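Local coordinates for histidine--tRNA ligase (Staphylococcus aureus, PDB 1QE0), which attaches L-histidine to its cognate tRNA in an ATP-dependent reaction, working as a homodimeric class II aminoacyl-tRNA synthetase, at residues A[329-342]-A[358-372]. Residues are numbered along the deposited sequence; the frame is centred on the assembly and turned at random.
Sequences NLDLFIVTMGDQAD and KADKDYLQRKIKGQM
Asp342 OD2 is gripped by two donors that approach it from different sides. Lys361 NZ lies 2.8 Å from Asp342 OD2, on the syn lone pair, in a salt bridge, and Thr336 OG1 donates to the anti lone pair. The lysine chain bends at chi3 and chi4 (-65° and -59°), which brings its ammonium group to OD2 in the first helical turn after strand 332-336, the two side chains crossing at about a right angle; Lys361 NZ also makes a weak bond to the carbonyl of Asp362. A second side chain, Gln371, links two backbone groups instead: Gln371 OE1 accepts from Thr336 N at 3.1 Å, in the carbonyl plane and on a lone pair, while Gln371 NE2 donates to Arg366 O at 2.9 Å. Both ends of the amide are thus engaged, tying helix 368-377 and the loop before it to the end of the strand. Strands 332-336 and 359-361, joined through helix 338-353, form a beta-alpha-beta unit within the anticodon-binding domain, the former strand lying inside the mixed sheet and the latter at its margin within this chain. Their parallel pairing is carried by alternating bonds, among them Ile334 N to Asp360 O at 2.9 Å. On the sheet face beneath helix 368-377, the Phe333 ring has Asp360 O and Lys361 CA over one face, and Leu330 CD2 lies in plane at its edge. Leu330 CD2 also packs against Asp360 CB at 3.4 Å; the Asp360 carboxylate itself turns to Arg353 and to Lys103 of the second subunit, so this marginal strand takes part in the dimer contact. Farther along, Val335 CG2 sits against Met372 SD at 4.0 Å, and Met337 CE meets Ile368 CG1 as the two chains cross nearly at right angles.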
ATOM      1  N   ASN A 329       4.919 -18.972   6.420  1.00 58.98           N
ATOM      2  CA  ASN A 329       4.910 -20.283   7.068  1.00 48.61           C
ATOM      3  C   ASN A 329       4.337 -20.174   8.465  1.00 38.60           C
ATOM      4  O   ASN A 329       4.666 -19.246   9.184  1.00 40.38           O
ATOM      5  CB  ASN A 329       6.354 -20.775   7.220  1.00 52.98           C
ATOM      6  CG  ASN A 329       6.708 -21.879   6.258  1.00 55.41           C
ATOM      7  OD1 ASN A 329       6.258 -21.893   5.106  1.00 58.88           O
ATOM      8  ND2 ASN A 329       7.536 -22.810   6.715  1.00 57.76           N
ATOM      9  N   LEU A 330       3.533 -21.145   8.867  1.00 25.64           N
ATOM     10  CA  LEU A 330       2.961 -21.164  10.201  1.00 15.16           C
ATOM     11  C   LEU A 330       4.067 -21.662  11.127  1.00 12.34           C
ATOM     12  O   LEU A 330       4.778 -22.592  10.785  1.00 15.98           O
ATOM     13  CB  LEU A 330       1.809 -22.165  10.240  1.00  7.58           C
ATOM     14  CG  LEU A 330       0.617 -21.941  11.158  1.00 10.28           C
ATOM     15  CD1 LEU A 330      -0.052 -20.625  10.818  1.00 18.01           C
ATOM     16  CD2 LEU A 330      -0.374 -23.049  10.968  1.00 10.24           C
ATOM     17  N   ASP A 331       4.228 -21.055  12.290  1.00  9.52           N
ATOM     18  CA  ASP A 331       5.242 -21.507  13.245  1.00  8.19           C
ATOM     19  C   ASP A 331       4.904 -22.800  13.967  1.00  6.63           C
ATOM     20  O   ASP A 331       5.774 -23.591  14.195  1.00  8.85           O
ATOM     21  CB  ASP A 331       5.466 -20.484  14.342  1.00 11.13           C
ATOM     22  CG  ASP A 331       6.526 -19.521  14.014  1.00 20.97           C
ATOM     23  OD1 ASP A 331       6.169 -18.402  13.588  1.00 25.75           O
ATOM     24  OD2 ASP A 331       7.714 -19.881  14.207  1.00 30.48           O
ATOM     25  N   LEU A 332       3.644 -23.013  14.328  1.00  5.90           N
ATOM     26  CA  LEU A 332       3.272 -24.184  15.092  1.00  5.56           C
ATOM     27  C   LEU A 332       1.891 -24.649  14.761  1.00  9.75           C
ATOM     28  O   LEU A 332       0.961 -23.846  14.834  1.00 15.09           O
ATOM     29  CB  LEU A 332       3.226 -23.807  16.565  1.00  7.23           C
ATOM     30  CG  LEU A 332       3.462 -24.854  17.656  1.00 12.57           C
ATOM     31  CD1 LEU A 332       2.719 -24.421  18.900  1.00 10.91           C
ATOM     32  CD2 LEU A 332       3.030 -26.252  17.234  1.00 15.22           C
ATOM     33  N   PHE A 333       1.739 -25.924  14.403  1.00  8.79           N
ATOM     34  CA  PHE A 333       0.404 -26.442  14.170  1.00  9.66           C
ATOM     35  C   PHE A 333       0.087 -27.417  15.313  1.00 11.08           C
ATOM     36  O   PHE A 333       0.919 -28.281  15.661  1.00 11.43           O
ATOM     37  CB  PHE A 333       0.242 -27.079  12.806  1.00  3.39           C
ATOM     38  CG  PHE A 333      -1.201 -27.380  12.458  1.00  2.00           C
ATOM     39  CD1 PHE A 333      -1.966 -26.442  11.811  1.00  2.00           C
ATOM     40  CD2 PHE A 333      -1.782 -28.605  12.785  1.00  3.55           C
ATOM     41  CE1 PHE A 333      -3.279 -26.710  11.490  1.00  2.00           C
ATOM     42  CE2 PHE A 333      -3.111 -28.881  12.460  1.00  4.04           C
ATOM     43  CZ  PHE A 333      -3.862 -27.934  11.811  1.00  2.00           C
ATOM     44  N   ILE A 334      -1.059 -27.196  15.960  1.00 10.05           N
ATOM     45  CA  ILE A 334      -1.496 -28.006  17.094  1.00  9.15           C
ATOM     46  C   ILE A 334      -2.448 -29.135  16.697  1.00  9.15           C
ATOM     47  O   ILE A 334      -3.536 -28.881  16.156  1.00  5.94           O
ATOM     48  CB  ILE A 334      -2.146 -27.106  18.155  1.00  8.94           C
ATOM     49  CG1 ILE A 334      -1.112 -26.094  18.661  1.00 12.02           C
ATOM     50  CG2 ILE A 334      -2.661 -27.909  19.305  1.00  6.76           C
ATOM     51  CD1 ILE A 334      -1.707 -25.006  19.496  1.00  3.78           C
ATOM     52  N   VAL A 335      -1.972 -30.369  16.918  1.00  9.45           N
ATOM     53  CA  VAL A 335      -2.685 -31.613  16.645  1.00  9.63           C
ATOM     54  C   VAL A 335      -3.206 -32.068  17.987  1.00 13.27           C
ATOM     55  O   VAL A 335      -2.411 -32.253  18.910  1.00 12.87           O
ATOM     56  CB  VAL A 335      -1.723 -32.679  16.167  1.00 12.65           C
ATOM     57  CG1 VAL A 335      -2.454 -34.017  16.013  1.00 13.02           C
ATOM     58  CG2 VAL A 335      -1.055 -32.234  14.878  1.00  7.57           C
ATOM     59  N   THR A 336      -4.526 -32.231  18.112  1.00 17.31           N
ATOM     60  CA  THR A 336      -5.161 -32.638  19.385  1.00 18.39           C
ATOM     61  C   THR A 336      -5.933 -33.955  19.335  1.00 20.20           C
ATOM     62  O   THR A 336      -6.510 -34.318  18.299  1.00 19.45           O
ATOM     63  CB  THR A 336      -6.112 -31.567  19.871  1.00 14.93           C
ATOM     64  OG1 THR A 336      -6.970 -31.178  18.789  1.00 17.16           O
ATOM     65  CG2 THR A 336      -5.341 -30.358  20.350  1.00 17.63           C
ATOM     66  N   MET A 337      -5.959 -34.658  20.465  1.00 22.91           N
ATOM     67  CA  MET A 337      -6.651 -35.943  20.560  1.00 23.80           C
ATOM     68  C   MET A 337      -7.796 -35.853  21.534  1.00 23.18           C
ATOM     69  O   MET A 337      -7.590 -35.733  22.736  1.00 22.53           O
ATOM     70  CB  MET A 337      -5.691 -37.035  21.025  1.00 27.48           C
ATOM     71  CG  MET A 337      -4.415 -37.111  20.218  1.00 30.28           C
ATOM     72  SD  MET A 337      -4.796 -37.042  18.489  1.00 37.02           S
ATOM     73  CE  MET A 337      -5.003 -38.756  18.169  1.00 37.82           C
ATOM     74  N   GLY A 338      -9.011 -35.892  21.022  1.00 25.80           N
ATOM     75  CA  GLY A 338     -10.154 -35.814  21.918  1.00 34.70           C
ATOM     76  C   GLY A 338     -10.460 -34.435  22.504  1.00 38.66           C
ATOM     77  O   GLY A 338      -9.568 -33.588  22.584  1.00 42.61           O
ATOM     78  N   ASP A 339     -11.699 -34.256  22.981  1.00 40.11           N
ATOM     79  CA  ASP A 339     -12.211 -32.993  23.532  1.00 36.90           C
ATOM     80  C   ASP A 339     -11.400 -32.249  24.544  1.00 36.46           C
ATOM     81  O   ASP A 339     -11.211 -31.049  24.387  1.00 38.32           O
ATOM     82  CB  ASP A 339     -13.608 -33.179  24.092  1.00 39.10           C
ATOM     83  CG  ASP A 339     -14.597 -33.595  23.034  1.00 48.14           C
ATOM     84  OD1 ASP A 339     -14.622 -32.952  21.951  1.00 52.66           O
ATOM     85  OD2 ASP A 339     -15.331 -34.580  23.285  1.00 49.56           O
ATOM     86  N   GLN A 340     -10.951 -32.939  25.591  1.00 36.11           N
ATOM     87  CA  GLN A 340     -10.155 -32.306  26.652  1.00 33.89           C
ATOM     88  C   GLN A 340      -8.947 -31.602  26.069  1.00 31.36           C
ATOM     89  O   GLN A 340      -8.792 -30.401  26.221  1.00 27.85           O
ATOM     90  CB  GLN A 340      -9.698 -33.340  27.693  1.00 38.58           C
ATOM     91  CG  GLN A 340      -8.835 -32.758  28.829  1.00 44.19           C
ATOM     92  CD  GLN A 340      -8.420 -33.790  29.888  1.00 46.86           C
ATOM     93  OE1 GLN A 340      -8.958 -33.801  30.994  1.00 52.71           O
ATOM     94  NE2 GLN A 340      -7.446 -34.631  29.560  1.00 43.01           N
ATOM     95  N   ALA A 341      -8.139 -32.361  25.336  1.00 32.97           N
ATOM     96  CA  ALA A 341      -6.940 -31.846  24.711  1.00 28.17           C
ATOM     97  C   ALA A 341      -7.311 -30.767  23.721  1.00 27.33           C
ATOM     98  O   ALA A 341      -6.662 -29.721  23.673  1.00 31.44           O
ATOM     99  CB  ALA A 341      -6.203 -32.959  24.020  1.00 30.78           C
ATOM    100  N   ASP A 342      -8.373 -30.987  22.959  1.00 22.16           N
ATOM    101  CA  ASP A 342      -8.788 -29.990  21.992  1.00 24.88           C
ATOM    102  C   ASP A 342      -9.225 -28.649  22.567  1.00 25.29           C
ATOM    103  O   ASP A 342      -8.973 -27.596  21.980  1.00 26.90           O
ATOM    104  CB  ASP A 342      -9.904 -30.500  21.122  1.00 26.87           C
ATOM    105  CG  ASP A 342     -10.302 -29.482  20.110  1.00 38.48           C
ATOM    106  OD1 ASP A 342     -11.369 -28.858  20.306  1.00 47.88           O
ATOM    107  OD2 ASP A 342      -9.503 -29.256  19.165  1.00 42.58           O
ATOM    108  N   LYS A 358       2.978 -17.609  15.104  1.00 13.79           N
ATOM    109  CA  LYS A 358       1.934 -17.926  14.127  1.00 14.09           C
ATOM    110  C   LYS A 358       1.549 -19.356  14.389  1.00 16.10           C
ATOM    111  O   LYS A 358       2.361 -20.240  14.143  1.00 16.01           O
ATOM    112  CB  LYS A 358       2.441 -17.825  12.697  1.00  8.05           C
ATOM    113  CG  LYS A 358       2.765 -16.456  12.278  1.00  2.00           C
ATOM    114  CD  LYS A 358       4.221 -16.319  12.054  1.00  9.05           C
ATOM    115  CE  LYS A 358       4.629 -16.825  10.702  1.00 13.65           C
ATOM    116  NZ  LYS A 358       6.127 -16.725  10.469  1.00 18.14           N
ATOM    117  N   ALA A 359       0.326 -19.592  14.861  1.00 14.74           N
ATOM    118  CA  ALA A 359      -0.098 -20.945  15.179  1.00 14.49           C
ATOM    119  C   ALA A 359      -1.465 -21.224  14.614  1.00 16.55           C
ATOM    120  O   ALA A 359      -2.152 -20.310  14.159  1.00 19.39           O
ATOM    121  CB  ALA A 359      -0.091 -21.159  16.695  1.00  7.85           C
ATOM    122  N   ASP A 360      -1.831 -22.498  14.553  1.00 14.35           N
ATOM    123  CA  ASP A 360      -3.147 -22.869  14.070  1.00  8.95           C
ATOM    124  C   ASP A 360      -3.382 -24.271  14.476  1.00  8.69           C
ATOM    125  O   ASP A 360      -2.444 -24.993  14.735  1.00 14.59           O
ATOM    126  CB  ASP A 360      -3.301 -22.709  12.580  1.00  4.24           C
ATOM    127  CG  ASP A 360      -4.684 -22.229  12.209  1.00  4.12           C
ATOM    128  OD1 ASP A 360      -5.021 -22.144  11.003  1.00  2.00           O
ATOM    129  OD2 ASP A 360      -5.455 -21.934  13.141  1.00  4.89           O
ATOM    130  N   LYS A 361      -4.640 -24.615  14.665  1.00 10.03           N
ATOM    131  CA  LYS A 361      -5.011 -25.943  15.099  1.00  7.39           C
ATOM    132  C   LYS A 361      -5.938 -26.543  14.061  1.00  8.73           C
ATOM    133  O   LYS A 361      -6.074 -26.011  12.960  1.00  7.71           O
ATOM    134  CB  LYS A 361      -5.679 -25.877  16.476  1.00  5.79           C
ATOM    135  CG  LYS A 361      -7.050 -25.215  16.495  1.00 14.13           C
ATOM    136  CD  LYS A 361      -7.680 -25.172  17.883  1.00 11.38           C
ATOM    137  CE  LYS A 361      -7.988 -26.555  18.388  1.00  6.98           C
ATOM    138  NZ  LYS A 361      -8.904 -27.182  17.453  1.00 13.01           N
ATOM    139  N   ASP A 362      -6.563 -27.665  14.392  1.00 16.07           N
ATOM    140  CA  ASP A 362      -7.457 -28.322  13.446  1.00 14.61           C
ATOM    141  C   ASP A 362      -8.943 -28.225  13.752  1.00 14.68           C
ATOM    142  O   ASP A 362      -9.445 -28.783  14.733  1.00 16.55           O
ATOM    143  CB  ASP A 362      -7.067 -29.783  13.283  1.00 14.09           C
ATOM    144  CG  ASP A 362      -8.027 -30.542  12.406  1.00 16.93           C
ATOM    145  OD1 ASP A 362      -8.661 -31.476  12.945  1.00 17.73           O
ATOM    146  OD2 ASP A 362      -8.149 -30.196  11.194  1.00 10.07           O
ATOM    147  N   TYR A 363      -9.633 -27.450  12.930  1.00 14.38           N
ATOM    148  CA  TYR A 363     -11.073 -27.334  13.026  1.00 15.98           C
ATOM    149  C   TYR A 363     -11.445 -28.530  12.144  1.00 19.02           C
ATOM    150  O   TYR A 363     -10.595 -29.397  11.959  1.00 26.71           O
ATOM    151  CB  TYR A 363     -11.452 -25.984  12.467  1.00 16.85           C
ATOM    152  CG  TYR A 363     -10.779 -24.883  13.275  1.00 11.81           C
ATOM    153  CD1 TYR A 363     -11.103 -24.692  14.612  1.00  7.65           C
ATOM    154  CD2 TYR A 363      -9.776 -24.086  12.729  1.00  5.10           C
ATOM    155  CE1 TYR A 363     -10.450 -23.751  15.384  1.00  5.13           C
ATOM    156  CE2 TYR A 363      -9.114 -23.136  13.508  1.00  5.91           C
ATOM    157  CZ  TYR A 363      -9.459 -22.983  14.835  1.00  2.00           C
ATOM    158  OH  TYR A 363      -8.794 -22.109  15.642  1.00  3.66           O
ATOM    159  N   LEU A 364     -12.657 -28.703  11.646  1.00 17.40           N
ATOM    160  CA  LEU A 364     -12.856 -29.915  10.786  1.00 19.86           C
ATOM    161  C   LEU A 364     -12.659 -31.342  11.411  1.00 20.34           C
ATOM    162  O   LEU A 364     -12.889 -32.344  10.736  1.00 20.02           O
ATOM    163  CB  LEU A 364     -11.966 -29.835   9.517  1.00 11.76           C
ATOM    164  CG  LEU A 364     -12.508 -29.498   8.121  1.00  9.31           C
ATOM    165  CD1 LEU A 364     -13.035 -28.091   8.021  1.00 13.10           C
ATOM    166  CD2 LEU A 364     -11.398 -29.662   7.154  1.00 12.13           C
ATOM    167  N   GLN A 365     -12.197 -31.424  12.657  1.00 23.91           N
ATOM    168  CA  GLN A 365     -11.995 -32.699  13.351  1.00 26.55           C
ATOM    169  C   GLN A 365     -11.552 -33.879  12.494  1.00 25.50           C
ATOM    170  O   GLN A 365     -12.392 -34.681  12.080  1.00 25.85           O
ATOM    171  CB  GLN A 365     -13.279 -33.116  14.066  1.00 33.38           C
ATOM    172  CG  GLN A 365     -13.689 -32.231  15.215  1.00 45.08           C
ATOM    173  CD  GLN A 365     -15.131 -32.471  15.625  1.00 49.35           C
ATOM    174  OE1 GLN A 365     -15.493 -32.297  16.786  1.00 59.50           O
ATOM    175  NE2 GLN A 365     -15.963 -32.869  14.678  1.00 53.70           N
ATOM    176  N   ARG A 366     -10.251 -34.004  12.232  1.00 26.24           N
ATOM    177  CA  ARG A 366      -9.754 -35.131  11.441  1.00 21.91           C
ATOM    178  C   ARG A 366      -8.771 -36.027  12.159  1.00 21.76           C
ATOM    179  O   ARG A 366      -8.387 -35.763  13.287  1.00 22.32           O
ATOM    180  CB  ARG A 366      -9.195 -34.689  10.083  1.00 17.42           C
ATOM    181  CG  ARG A 366      -8.444 -33.406  10.058  1.00 15.57           C
ATOM    182  CD  ARG A 366      -8.516 -32.751   8.668  1.00 18.28           C
ATOM    183  NE  ARG A 366      -8.004 -31.383   8.714  1.00 25.78           N
ATOM    184  CZ  ARG A 366      -8.035 -30.494   7.725  1.00 25.75           C
ATOM    185  NH1 ARG A 366      -7.537 -29.289   7.945  1.00 32.11           N
ATOM    186  NH2 ARG A 366      -8.507 -30.792   6.524  1.00 20.32           N
ATOM    187  N   LYS A 367      -8.407 -37.125  11.510  1.00 26.05           N
ATOM    188  CA  LYS A 367      -7.457 -38.104  12.057  1.00 25.23           C
ATOM    189  C   LYS A 367      -6.060 -37.495  12.052  1.00 24.61           C
ATOM    190  O   LYS A 367      -5.769 -36.653  11.206  1.00 28.30           O
ATOM    191  CB  LYS A 367      -7.426 -39.346  11.154  1.00 26.99           C
ATOM    192  CG  LYS A 367      -8.740 -39.651  10.484  1.00 29.12           C
ATOM    193  CD  LYS A 367      -8.547 -40.535   9.252  1.00 40.01           C
ATOM    194  CE  LYS A 367      -8.207 -41.993   9.591  1.00 43.43           C
ATOM    195  NZ  LYS A 367      -9.391 -42.814  10.059  1.00 47.03           N
ATOM    196  N   ILE A 368      -5.166 -37.991  12.902  1.00 25.52           N
ATOM    197  CA  ILE A 368      -3.787 -37.488  12.958  1.00 24.72           C
ATOM    198  C   ILE A 368      -3.174 -37.362  11.559  1.00 24.09           C
ATOM    199  O   ILE A 368      -2.565 -36.355  11.256  1.00 29.78           O
ATOM    200  CB  ILE A 368      -2.794 -38.429  13.723  1.00 32.10           C
ATOM    201  CG1 ILE A 368      -3.296 -38.828  15.093  1.00 36.07           C
ATOM    202  CG2 ILE A 368      -1.437 -37.746  13.948  1.00 28.20           C
ATOM    203  CD1 ILE A 368      -2.232 -39.643  15.832  1.00 37.81           C
ATOM    204  N   LYS A 369      -3.292 -38.373  10.710  1.00 20.34           N
ATOM    205  CA  LYS A 369      -2.685 -38.254   9.391  1.00 20.49           C
ATOM    206  C   LYS A 369      -3.158 -36.972   8.735  1.00 17.92           C
ATOM    207  O   LYS A 369      -2.355 -36.208   8.217  1.00 19.53           O
ATOM    208  CB  LYS A 369      -3.022 -39.464   8.506  1.00 26.12           C
ATOM    209  CG  LYS A 369      -2.329 -39.456   7.137  1.00 30.15           C
ATOM    210  CD  LYS A 369      -2.576 -40.755   6.333  1.00 35.49           C
ATOM    211  CE  LYS A 369      -1.695 -40.817   5.050  1.00 41.08           C
ATOM    212  NZ  LYS A 369      -1.794 -42.084   4.209  1.00 40.43           N
ATOM    213  N   GLY A 370      -4.449 -36.688   8.902  1.00 16.64           N
ATOM    214  CA  GLY A 370      -5.095 -35.519   8.315  1.00 13.93           C
ATOM    215  C   GLY A 370      -4.705 -34.210   8.956  1.00 17.11           C
ATOM    216  O   GLY A 370      -4.672 -33.151   8.309  1.00 17.43           O
ATOM    217  N   GLN A 371      -4.480 -34.256  10.259  1.00 11.83           N
ATOM    218  CA  GLN A 371      -4.043 -33.069  10.943  1.00  8.73           C
ATOM    219  C   GLN A 371      -2.592 -32.818  10.547  1.00 12.10           C
ATOM    220  O   GLN A 371      -2.251 -31.705  10.143  1.00 17.68           O
ATOM    221  CB  GLN A 371      -4.207 -33.230  12.442  1.00  4.23           C
ATOM    222  CG  GLN A 371      -5.641 -32.967  12.888  1.00  2.72           C
ATOM    223  CD  GLN A 371      -5.794 -33.127  14.346  1.00  2.00           C
ATOM    224  OE1 GLN A 371      -5.082 -32.497  15.103  1.00  7.93           O
ATOM    225  NE2 GLN A 371      -6.646 -34.039  14.764  1.00  2.00           N
ATOM    226  N   MET A 372      -1.767 -33.867  10.587  1.00 11.56           N
ATOM    227  CA  MET A 372      -0.362 -33.783  10.208  1.00 11.45           C
ATOM    228  C   MET A 372      -0.204 -33.297   8.769  1.00 14.80           C
ATOM    229  O   MET A 372       0.715 -32.537   8.460  1.00 17.19           O
ATOM    230  CB  MET A 372       0.309 -35.125  10.357  1.00 10.20           C
ATOM    231  CG  MET A 372       0.355 -35.633  11.764  1.00 12.50           C
ATOM    232  SD  MET A 372       1.422 -34.707  12.867  1.00 22.82           S
ATOM    233  CE  MET A 372       2.623 -33.996  11.782  1.00 20.20           C
TER